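Local atomic coordinates of enoyl-CoA hydratase (PDB entry 3LKE), a protein that probably adds water across the double bond of 2-enoyl-CoA thioesters, as hydratases of the crotonase family do. Residues T173-L178 with Q184-N189; M120-R125 with S150-R155; P22-G27 with L68-I73. One frame throughout, in Å; residues are numbered along the deposited sequence.

Overall arrangement
Interaction 2 lies in the buried interior of the crotonase-type fold, whereas interactions 1 and 3 are surface contacts. Interaction 2 is hydrocarbon and aromatic packing between the turn that leads into strand 125-129 and helix 149-157. Interaction 1 lays helix 174-180 along strand 185-187, an outermost strand of the main sheet within this chain, and combines apolar contacts with polar groups whose partners lie elsewhere. These two contacts meet directly through the E185–R125 salt bridge, with their centres about 16 Å apart. Interaction 3 stands apart and is a single salt bridge from a loop to a helix; its nearest atoms are about 9 Å from interaction 2 and about 17 Å from interaction 1.

Interaction 1 (T173-L178 with Q184-N189); sequences TSEEAL and QEICEN
I186 packs against S174, E175 and L178 in a mixed helix-on-strand contact at the surface of the crotonase-type fold, its end methyl meeting both apolar and polar atoms. The axes of 174-178 and 185-187 approach to 8.6 Å and run nearly antiparallel, at 155°; the strand is an outermost one of the main sheet within this chain, and a short connection turns the chain from helix to strand. I186 carries most of the contact: CG1 is anti to the carbonyl carbon (chi1 -63°) and the chain continues extended at chi2, which takes CD1 to the first turn of the helix. There CD1 touches S174 CB at 3.7 Å and L178 CD2 at 4.0 Å. L178 spreads its two branches over different targets, CD2 going to the isoleucine and CD1 resting 3.5 Å from Q184 O. The polar atoms beside I186 are engaged elsewhere: S174 OG bonds to the backbone O of R130 and E175 OE2 forms a salt bridge with R130 NH1. On the strand, the CB of E185 points away from the helix, and its OE2 forms salt bridges with R125 and R196. The helix start is capped by T173, whose OG1 accepts from E176 N at 3.1 Å. Bent at chi2, the E175 side chain crosses that of I186 at about a right angle and brings OE2 to 3.6 Å from I186 CD1.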
loop_
_atom_site.group_PDB
_atom_site.type_symbol
_atom_site.label_atom_id
_atom_site.label_comp_id
_atom_site.label_asym_id
_atom_site.label_seq_id
_atom_site.Cartn_x
_atom_site.Cartn_y
_atom_site.Cartn_z
ATOM N N THR A 173 -10.249 12.294 17.039
ATOM C CA THR A 173 -10.963 11.334 17.859
ATOM C C THR A 173 -10.581 9.905 17.527
ATOM O O THR A 173 -9.984 9.627 16.485
ATOM C CB THR A 173 -12.477 11.442 17.624
ATOM O OG1 THR A 173 -12.759 11.136 16.256
ATOM C CG2 THR A 173 -12.970 12.841 17.943
ATOM N N SER A 174 -10.975 8.999 18.409
ATOM C CA SER A 174 -10.843 7.577 18.157
ATOM C C SER A 174 -11.577 7.192 16.871
ATOM O O SER A 174 -11.112 6.348 16.110
ATOM C CB SER A 174 -11.392 6.785 19.349
ATOM O OG SER A 174 -12.725 7.181 19.639
ATOM N N GLU A 175 -12.733 7.801 16.633
ATOM C CA GLU A 175 -13.485 7.501 15.417
ATOM C C GLU A 175 -12.642 7.825 14.187
ATOM O O GLU A 175 -12.597 7.044 13.229
ATOM C CB GLU A 175 -14.804 8.275 15.370
ATOM C CG GLU A 175 -15.982 7.515 15.963
ATOM C CD GLU A 175 -16.301 6.238 15.196
ATOM O OE1 GLU A 175 -16.353 6.286 13.947
ATOM O OE2 GLU A 175 -16.508 5.186 15.840
ATOM N N GLU A 176 -11.976 8.976 14.220
ATOM C CA GLU A 176 -11.122 9.391 13.102
ATOM C C GLU A 176 -9.913 8.469 12.984
ATOM O O GLU A 176 -9.520 8.087 11.874
ATOM C CB GLU A 176 -10.678 10.854 13.247
ATOM C CG GLU A 176 -9.746 11.362 12.126
ATOM C CD GLU A 176 -10.427 11.493 10.765
ATOM O OE1 GLU A 176 -11.633 11.169 10.648
ATOM O OE2 GLU A 176 -9.746 11.928 9.804
ATOM N N ALA A 177 -9.330 8.105 14.123
ATOM C CA ALA A 177 -8.178 7.205 14.113
ATOM C C ALA A 177 -8.571 5.858 13.515
ATOM O O ALA A 177 -7.813 5.254 12.752
ATOM C CB ALA A 177 -7.591 7.041 15.526
ATOM N N LEU A 178 -9.772 5.394 13.852
ATOM C CA LEU A 178 -10.309 4.162 13.282
ATOM C C LEU A 178 -10.504 4.257 11.763
ATOM O O LEU A 178 -10.117 3.352 11.020
ATOM C CB LEU A 178 -11.639 3.817 13.954
ATOM C CG LEU A 178 -12.319 2.526 13.508
ATOM C CD1 LEU A 178 -11.448 1.335 13.872
ATOM C CD2 LEU A 178 -13.702 2.412 14.155
ATOM N N GLN A 184 -7.436 -0.281 15.096
ATOM C CA GLN A 184 -8.210 -1.350 14.462
ATOM C C GLN A 184 -9.636 -1.483 14.988
ATOM O O GLN A 184 -10.509 -1.992 14.286
ATOM C CB GLN A 184 -7.474 -2.688 14.587
ATOM C CG GLN A 184 -6.342 -2.851 13.560
ATOM C CD GLN A 184 -5.252 -1.791 13.705
ATOM O OE1 GLN A 184 -4.595 -1.690 14.741
ATOM N NE2 GLN A 184 -5.063 -0.989 12.653
ATOM N N GLU A 185 -9.868 -1.015 16.209
ATOM C CA GLU A 185 -11.200 -1.074 16.800
ATOM C C GLU A 185 -11.320 -0.195 18.028
ATOM O O GLU A 185 -10.312 0.207 18.638
ATOM C CB GLU A 185 -11.586 -2.517 17.158
ATOM C CG GLU A 185 -10.616 -3.218 18.084
ATOM C CD GLU A 185 -11.059 -4.641 18.426
ATOM O OE1 GLU A 185 -12.143 -4.804 19.035
ATOM O OE2 GLU A 185 -10.319 -5.595 18.104
ATOM N N ILE A 186 -12.569 0.092 18.384
ATOM C CA ILE A 186 -12.884 0.915 19.538
ATOM C C ILE A 186 -13.727 0.093 20.500
ATOM O O ILE A 186 -14.632 -0.629 20.059
ATOM C CB ILE A 186 -13.676 2.158 19.108
ATOM C CG1 ILE A 186 -12.825 3.034 18.177
ATOM C CG2 ILE A 186 -14.143 2.956 20.316
ATOM C CD1 ILE A 186 -13.543 4.259 17.655
ATOM N N CYS A 187 -13.404 0.180 21.791
ATOM C CA CYS A 187 -14.281 -0.308 22.855
ATOM C C CYS A 187 -14.822 0.892 23.627
ATOM O O CYS A 187 -14.114 1.880 23.822
ATOM C CB CYS A 187 -13.540 -1.257 23.783
ATOM S SG CYS A 187 -12.991 -2.745 22.950
ATOM N N GLU A 188 -16.080 0.814 24.056
ATOM C CA GLU A 188 -16.742 1.972 24.660
ATOM C C GLU A 188 -16.268 2.323 26.076
ATOM O O GLU A 188 -16.289 3.494 26.461
ATOM C CB GLU A 188 -18.264 1.792 24.631
ATOM C CG GLU A 188 -18.829 1.551 23.240
ATOM C CD GLU A 188 -18.997 2.828 22.432
ATOM O OE1 GLU A 188 -18.173 3.754 22.567
ATOM O OE2 GLU A 188 -19.971 2.907 21.658
ATOM N N ASN A 189 -15.836 1.323 26.847
ATOM C CA ASN A 189 -15.408 1.543 28.224
ATOM C C ASN A 189 -14.436 0.475 28.714
ATOM O O ASN A 189 -14.194 -0.520 28.030
ATOM C CB ASN A 189 -16.627 1.567 29.141
ATOM C CG ASN A 189 -17.391 0.272 29.095
ATOM O OD1 ASN A 189 -16.850 -0.784 29.418
ATOM N ND2 ASN A 189 -18.644 0.334 28.660
#

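Interaction 2 (M120-R125 with S150-R155)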
loop_
_atom_site.group_PDB
_atom_site.type_symbol
_atom_site.label_atom_id
_atom_site.label_comp_id
_atom_site.label_asym_id
_atom_site.label_seq_id
_atom_site.Cartn_x
_atom_site.Cartn_y
_atom_site.Cartn_z
ATOM N N MET A 120 3.343 2.910 19.170
ATOM C CA MET A 120 2.431 1.772 19.185
ATOM C C MET A 120 1.991 1.346 17.784
ATOM O O MET A 120 1.370 0.302 17.621
ATOM C CB MET A 120 1.216 2.030 20.087
ATOM C CG MET A 120 1.579 2.314 21.563
ATOM S SD MET A 120 2.514 0.984 22.383
ATOM C CE MET A 120 4.124 1.712 22.503
ATOM N N LEU A 121 2.312 2.155 16.768
ATOM C CA LEU A 121 1.992 1.777 15.397
ATOM C C LEU A 121 2.785 0.555 14.946
ATOM O O LEU A 121 2.443 -0.078 13.939
ATOM C CB LEU A 121 2.208 2.958 14.449
ATOM C CG LEU A 121 1.261 4.128 14.686
ATOM C CD1 LEU A 121 1.645 5.304 13.774
ATOM C CD2 LEU A 121 -0.176 3.697 14.413
ATOM N N ALA A 122 3.822 0.203 15.711
ATOM C CA ALA A 122 4.579 -1.014 15.453
ATOM C C ALA A 122 3.838 -2.287 15.867
ATOM O O ALA A 122 4.244 -3.387 15.497
ATOM C CB ALA A 122 5.915 -0.957 16.138
ATOM N N CYS A 123 2.765 -2.136 16.639
ATOM C CA CYS A 123 2.046 -3.301 17.165
ATOM C C CYS A 123 1.166 -3.931 16.094
ATOM O O CYS A 123 0.784 -3.280 15.114
ATOM C CB CYS A 123 1.157 -2.922 18.352
ATOM S SG CYS A 123 2.055 -2.438 19.829
ATOM N N ASP A 124 0.845 -5.205 16.299
ATOM C CA ASP A 124 -0.025 -5.945 15.386
ATOM C C ASP A 124 -1.457 -5.434 15.403
ATOM O O ASP A 124 -2.153 -5.500 14.410
ATOM C CB ASP A 124 -0.046 -7.419 15.748
ATOM C CG ASP A 124 1.283 -8.094 15.528
ATOM O OD1 ASP A 124 2.023 -7.709 14.586
ATOM O OD2 ASP A 124 1.579 -9.031 16.288
ATOM N N ARG A 125 -1.901 -4.940 16.556
ATOM C CA ARG A 125 -3.250 -4.413 16.653
ATOM C C ARG A 125 -3.251 -3.320 17.709
ATOM O O ARG A 125 -2.553 -3.420 18.705
ATOM C CB ARG A 125 -4.252 -5.530 17.011
ATOM C CG ARG A 125 -5.714 -5.126 16.886
ATOM C CD ARG A 125 -6.646 -6.354 16.950
ATOM N NE ARG A 125 -8.016 -6.040 16.544
ATOM C CZ ARG A 125 -8.438 -5.970 15.292
ATOM N NH1 ARG A 125 -7.577 -6.138 14.287
ATOM N NH2 ARG A 125 -9.715 -5.694 15.035
ATOM N N SER A 150 7.544 8.491 10.335
ATOM C CA SER A 150 7.744 8.687 8.897
ATOM C C SER A 150 7.685 7.380 8.108
ATOM O O SER A 150 7.465 7.404 6.896
ATOM C CB SER A 150 9.050 9.442 8.598
ATOM O OG SER A 150 10.184 8.594 8.716
ATOM N N TYR A 151 7.883 6.251 8.791
ATOM C CA TYR A 151 7.743 4.924 8.182
ATOM C C TYR A 151 6.281 4.441 8.266
ATOM O O TYR A 151 5.666 4.045 7.274
ATOM C CB TYR A 151 8.663 3.915 8.896
ATOM C CG TYR A 151 8.535 2.513 8.357
ATOM C CD1 TYR A 151 9.260 2.114 7.238
ATOM C CD2 TYR A 151 7.672 1.589 8.953
ATOM C CE1 TYR A 151 9.139 0.843 6.733
ATOM C CE2 TYR A 151 7.534 0.316 8.452
ATOM C CZ TYR A 151 8.268 -0.051 7.338
ATOM O OH TYR A 151 8.137 -1.317 6.819
ATOM N N PHE A 152 5.716 4.496 9.470
ATOM C CA PHE A 152 4.399 3.914 9.678
ATOM C C PHE A 152 3.240 4.714 9.128
ATOM O O PHE A 152 2.351 4.141 8.512
ATOM C CB PHE A 152 4.157 3.597 11.161
ATOM C CG PHE A 152 5.001 2.473 11.667
ATOM C CD1 PHE A 152 4.692 1.168 11.324
ATOM C CD2 PHE A 152 6.100 2.720 12.490
ATOM C CE1 PHE A 152 5.454 0.118 11.786
ATOM C CE2 PHE A 152 6.882 1.673 12.952
ATOM C CZ PHE A 152 6.562 0.368 12.596
ATOM N N LEU A 153 3.227 6.022 9.351
ATOM C CA LEU A 153 2.090 6.810 8.877
ATOM C C LEU A 153 1.751 6.627 7.383
ATOM O O LEU A 153 0.612 6.334 7.031
ATOM C CB LEU A 153 2.245 8.287 9.226
ATOM C CG LEU A 153 2.180 8.603 10.730
ATOM C CD1 LEU A 153 2.539 10.062 10.990
ATOM C CD2 LEU A 153 0.812 8.257 11.333
ATOM N N PRO A 154 2.734 6.819 6.490
ATOM C CA PRO A 154 2.314 6.675 5.087
ATOM C C PRO A 154 1.941 5.244 4.710
ATOM O O PRO A 154 1.104 5.052 3.824
ATOM C CB PRO A 154 3.536 7.157 4.287
ATOM C CG PRO A 154 4.695 7.101 5.255
ATOM C CD PRO A 154 4.111 7.318 6.632
ATOM N N ARG A 155 2.527 4.252 5.374
ATOM C CA ARG A 155 2.176 2.864 5.074
ATOM C C ARG A 155 0.766 2.529 5.549
ATOM O O ARG A 155 0.047 1.752 4.909
ATOM C CB ARG A 155 3.218 1.895 5.651
ATOM C CG ARG A 155 4.477 1.845 4.775
ATOM C CD ARG A 155 5.682 1.226 5.458
ATOM N NE ARG A 155 6.823 1.247 4.548
ATOM C CZ ARG A 155 7.540 2.336 4.276
ATOM N NH1 ARG A 155 7.246 3.498 4.849
ATOM N NH2 ARG A 155 8.553 2.268 3.426
#
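The F152 ring lies against the turn formed by L121 and A122, between helix 115-118 and strand 125-129, and so joins helix 149-157 to the interior of the fold. One face of the ring lies over the peptide linking these two residues, with L121 C and A122 N each 4.1 Å above the plane and offset toward the rim. The far end of the ring, CZ, reaches A122 CB at 3.8 Å, while at the near end F152 CB meets L121 CB at 3.9 Å. The F152 and L121 side chains run antiparallel alongside each other, which takes L121 CD1 to L153 CD2, 3.9 Å away. From the opposite side Y151 presents its CD2 over the centre of the F152 ring, 3.7 Å above the plane. R155 CD lies 3.4 Å above one face of the Y151 ring, offset toward its rim, and R155 NH1 donates to Y151 O. L227 of helix 223-241 and V94 of helix 81-98 also pack on F152, and a glycerol, probably from the crystallisation liquor, lies about 4 Å from its side chain. With the four touching residues buried and no polar bond between the segments, the contact probably rests on van der Waals packing and exclusion of water.

Interaction 3 (P22-G27 with L68-I73)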
loop_
_atom_site.group_PDB
_atom_site.type_symbol
_atom_site.label_atom_id
_atom_site.label_comp_id
_atom_site.label_asym_id
_atom_site.label_seq_id
_atom_site.Cartn_x
_atom_site.Cartn_y
_atom_site.Cartn_z
ATOM N N PRO A 22 3.441 8.820 36.247
ATOM C CA PRO A 22 2.423 9.869 36.383
ATOM C C PRO A 22 3.004 11.276 36.365
ATOM O O PRO A 22 2.349 12.198 35.894
ATOM C CB PRO A 22 1.793 9.597 37.758
ATOM C CG PRO A 22 2.290 8.265 38.192
ATOM C CD PRO A 22 3.536 7.947 37.428
ATOM N N GLU A 23 4.204 11.444 36.904
ATOM C CA GLU A 23 4.832 12.756 36.938
ATOM C C GLU A 23 4.815 13.394 35.557
ATOM O O GLU A 23 4.440 14.557 35.400
ATOM C CB GLU A 23 6.279 12.652 37.415
ATOM C CG GLU A 23 7.043 13.955 37.268
ATOM C CD GLU A 23 8.518 13.825 37.608
ATOM O OE1 GLU A 23 9.013 12.680 37.738
ATOM O OE2 GLU A 23 9.180 14.879 37.741
ATOM N N LYS A 24 5.205 12.609 34.556
ATOM C CA LYS A 24 5.275 13.098 33.181
ATOM C C LYS A 24 4.110 12.616 32.303
ATOM O O LYS A 24 4.185 12.671 31.073
ATOM C CB LYS A 24 6.610 12.691 32.561
ATOM C CG LYS A 24 7.817 13.441 33.120
ATOM C CD LYS A 24 9.050 13.226 32.241
ATOM C CE LYS A 24 10.254 14.039 32.746
ATOM N NZ LYS A 24 11.464 13.942 31.861
ATOM N N LYS A 25 3.027 12.160 32.930
ATOM C CA LYS A 25 1.877 11.633 32.186
ATOM C C LYS A 25 2.320 10.606 31.135
ATOM O O LYS A 25 1.899 10.666 29.972
ATOM C CB LYS A 25 1.071 12.756 31.521
ATOM C CG LYS A 25 0.572 13.873 32.460
ATOM C CD LYS A 25 -0.260 13.346 33.607
ATOM C CE LYS A 25 -1.030 14.471 34.316
ATOM N NZ LYS A 25 -0.255 15.740 34.309
ATOM N N ASN A 26 3.160 9.665 31.561
ATOM C CA ASN A 26 3.647 8.595 30.690
ATOM C C ASN A 26 4.431 9.130 29.487
ATOM O O ASN A 26 4.445 8.520 28.413
ATOM C CB ASN A 26 2.496 7.680 30.249
ATOM C CG ASN A 26 1.991 6.793 31.380
ATOM O OD1 ASN A 26 2.583 6.746 32.467
ATOM N ND2 ASN A 26 0.888 6.100 31.135
ATOM N N GLY A 27 5.086 10.270 29.683
ATOM C CA GLY A 27 5.901 10.882 28.644
ATOM C C GLY A 27 7.129 10.052 28.344
ATOM O O GLY A 27 7.548 9.220 29.159
ATOM N N LEU A 68 7.172 18.562 25.781
ATOM C CA LEU A 68 7.669 19.825 25.243
ATOM C C LEU A 68 8.882 20.321 26.027
ATOM O O LEU A 68 9.923 20.638 25.451
ATOM C CB LEU A 68 6.569 20.884 25.295
ATOM C CG LEU A 68 5.898 21.310 23.986
ATOM C CD1 LEU A 68 5.951 20.220 22.924
ATOM C CD2 LEU A 68 4.467 21.766 24.246
ATOM N N GLU A 69 8.737 20.384 27.346
ATOM C CA GLU A 69 9.800 20.886 28.210
ATOM C C GLU A 69 11.095 20.106 28.021
ATOM O O GLU A 69 12.196 20.680 28.046
ATOM C CB GLU A 69 9.366 20.837 29.683
ATOM C CG GLU A 69 8.160 21.710 30.009
ATOM C CD GLU A 69 6.859 21.182 29.416
ATOM O OE1 GLU A 69 6.764 19.965 29.143
ATOM O OE2 GLU A 69 5.921 21.987 29.227
ATOM N N ASP A 70 10.968 18.796 27.842
ATOM C CA ASP A 70 12.144 17.961 27.619
ATOM C C ASP A 70 12.742 18.228 26.234
ATOM O O ASP A 70 13.964 18.313 26.082
ATOM C CB ASP A 70 11.801 16.482 27.799
ATOM C CG ASP A 70 11.531 16.127 29.248
ATOM O OD1 ASP A 70 12.170 16.742 30.126
ATOM O OD2 ASP A 70 10.686 15.246 29.511
ATOM N N LEU A 71 11.883 18.373 25.230
ATOM C CA LEU A 71 12.357 18.728 23.895
ATOM C C LEU A 71 13.050 20.089 23.921
ATOM O O LEU A 71 14.077 20.282 23.272
ATOM C CB LEU A 71 11.209 18.740 22.882
ATOM C CG LEU A 71 10.505 17.396 22.682
ATOM C CD1 LEU A 71 9.187 17.598 21.958
ATOM C CD2 LEU A 71 11.394 16.402 21.949
ATOM N N LEU A 72 12.494 21.026 24.682
ATOM C CA LEU A 72 13.104 22.343 24.833
ATOM C C LEU A 72 14.511 22.239 25.412
ATOM O O LEU A 72 15.413 22.976 25.011
ATOM C CB LEU A 72 12.235 23.243 25.707
ATOM C CG LEU A 72 12.763 24.655 25.949
ATOM C CD1 LEU A 72 13.215 25.314 24.643
ATOM C CD2 LEU A 72 11.704 25.497 26.644
ATOM N N ILE A 73 14.699 21.319 26.349
ATOM C CA ILE A 73 16.022 21.068 26.910
ATOM C C ILE A 73 16.998 20.601 25.827
ATOM O O ILE A 73 18.110 21.117 25.716
ATOM C CB ILE A 73 15.958 20.051 28.065
ATOM C CG1 ILE A 73 15.322 20.706 29.297
ATOM C CG2 ILE A 73 17.350 19.519 28.397
ATOM C CD1 ILE A 73 14.856 19.727 30.347
#
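K24 and D70 meet through their charged ends, and this one pair makes the whole contact between the loop 22-27 and the helix 68-73. The electrostatic part is a hydrogen-bonded salt bridge from K24 NZ to D70 OD2, 2.8 Å long. The ammonium comes to the syn side of OD2 but stands 30° out of the carboxylate plane; OD1 is more distant, 3.4 Å from K24 NZ, so the bond is to one carboxylate oxygen. The two side chains approach from opposite directions, and the lysine, fully extended beyond CG, spans the distance. D29 supplies a second carboxylate to K24 NZ, so the ammonium is paired with two acids, which would probably favour its charged form. The remaining contact is van der Waals, the lysine's CE lying 3.5 Å from D70 OD2. Further hydrogen bonds shape the loop that presents K24: K25 N donates to P22 O at 3.0 Å, and the side chains of R67 and S64, just ahead of the helix, donate to K24 O. The bridge thus links the loop between strand 14-19 and helix 30-45 to helix 68-76, whose L71 and L72 lean on L251 of helix 245-253 and whose L68 touches M141 of helix 138-141.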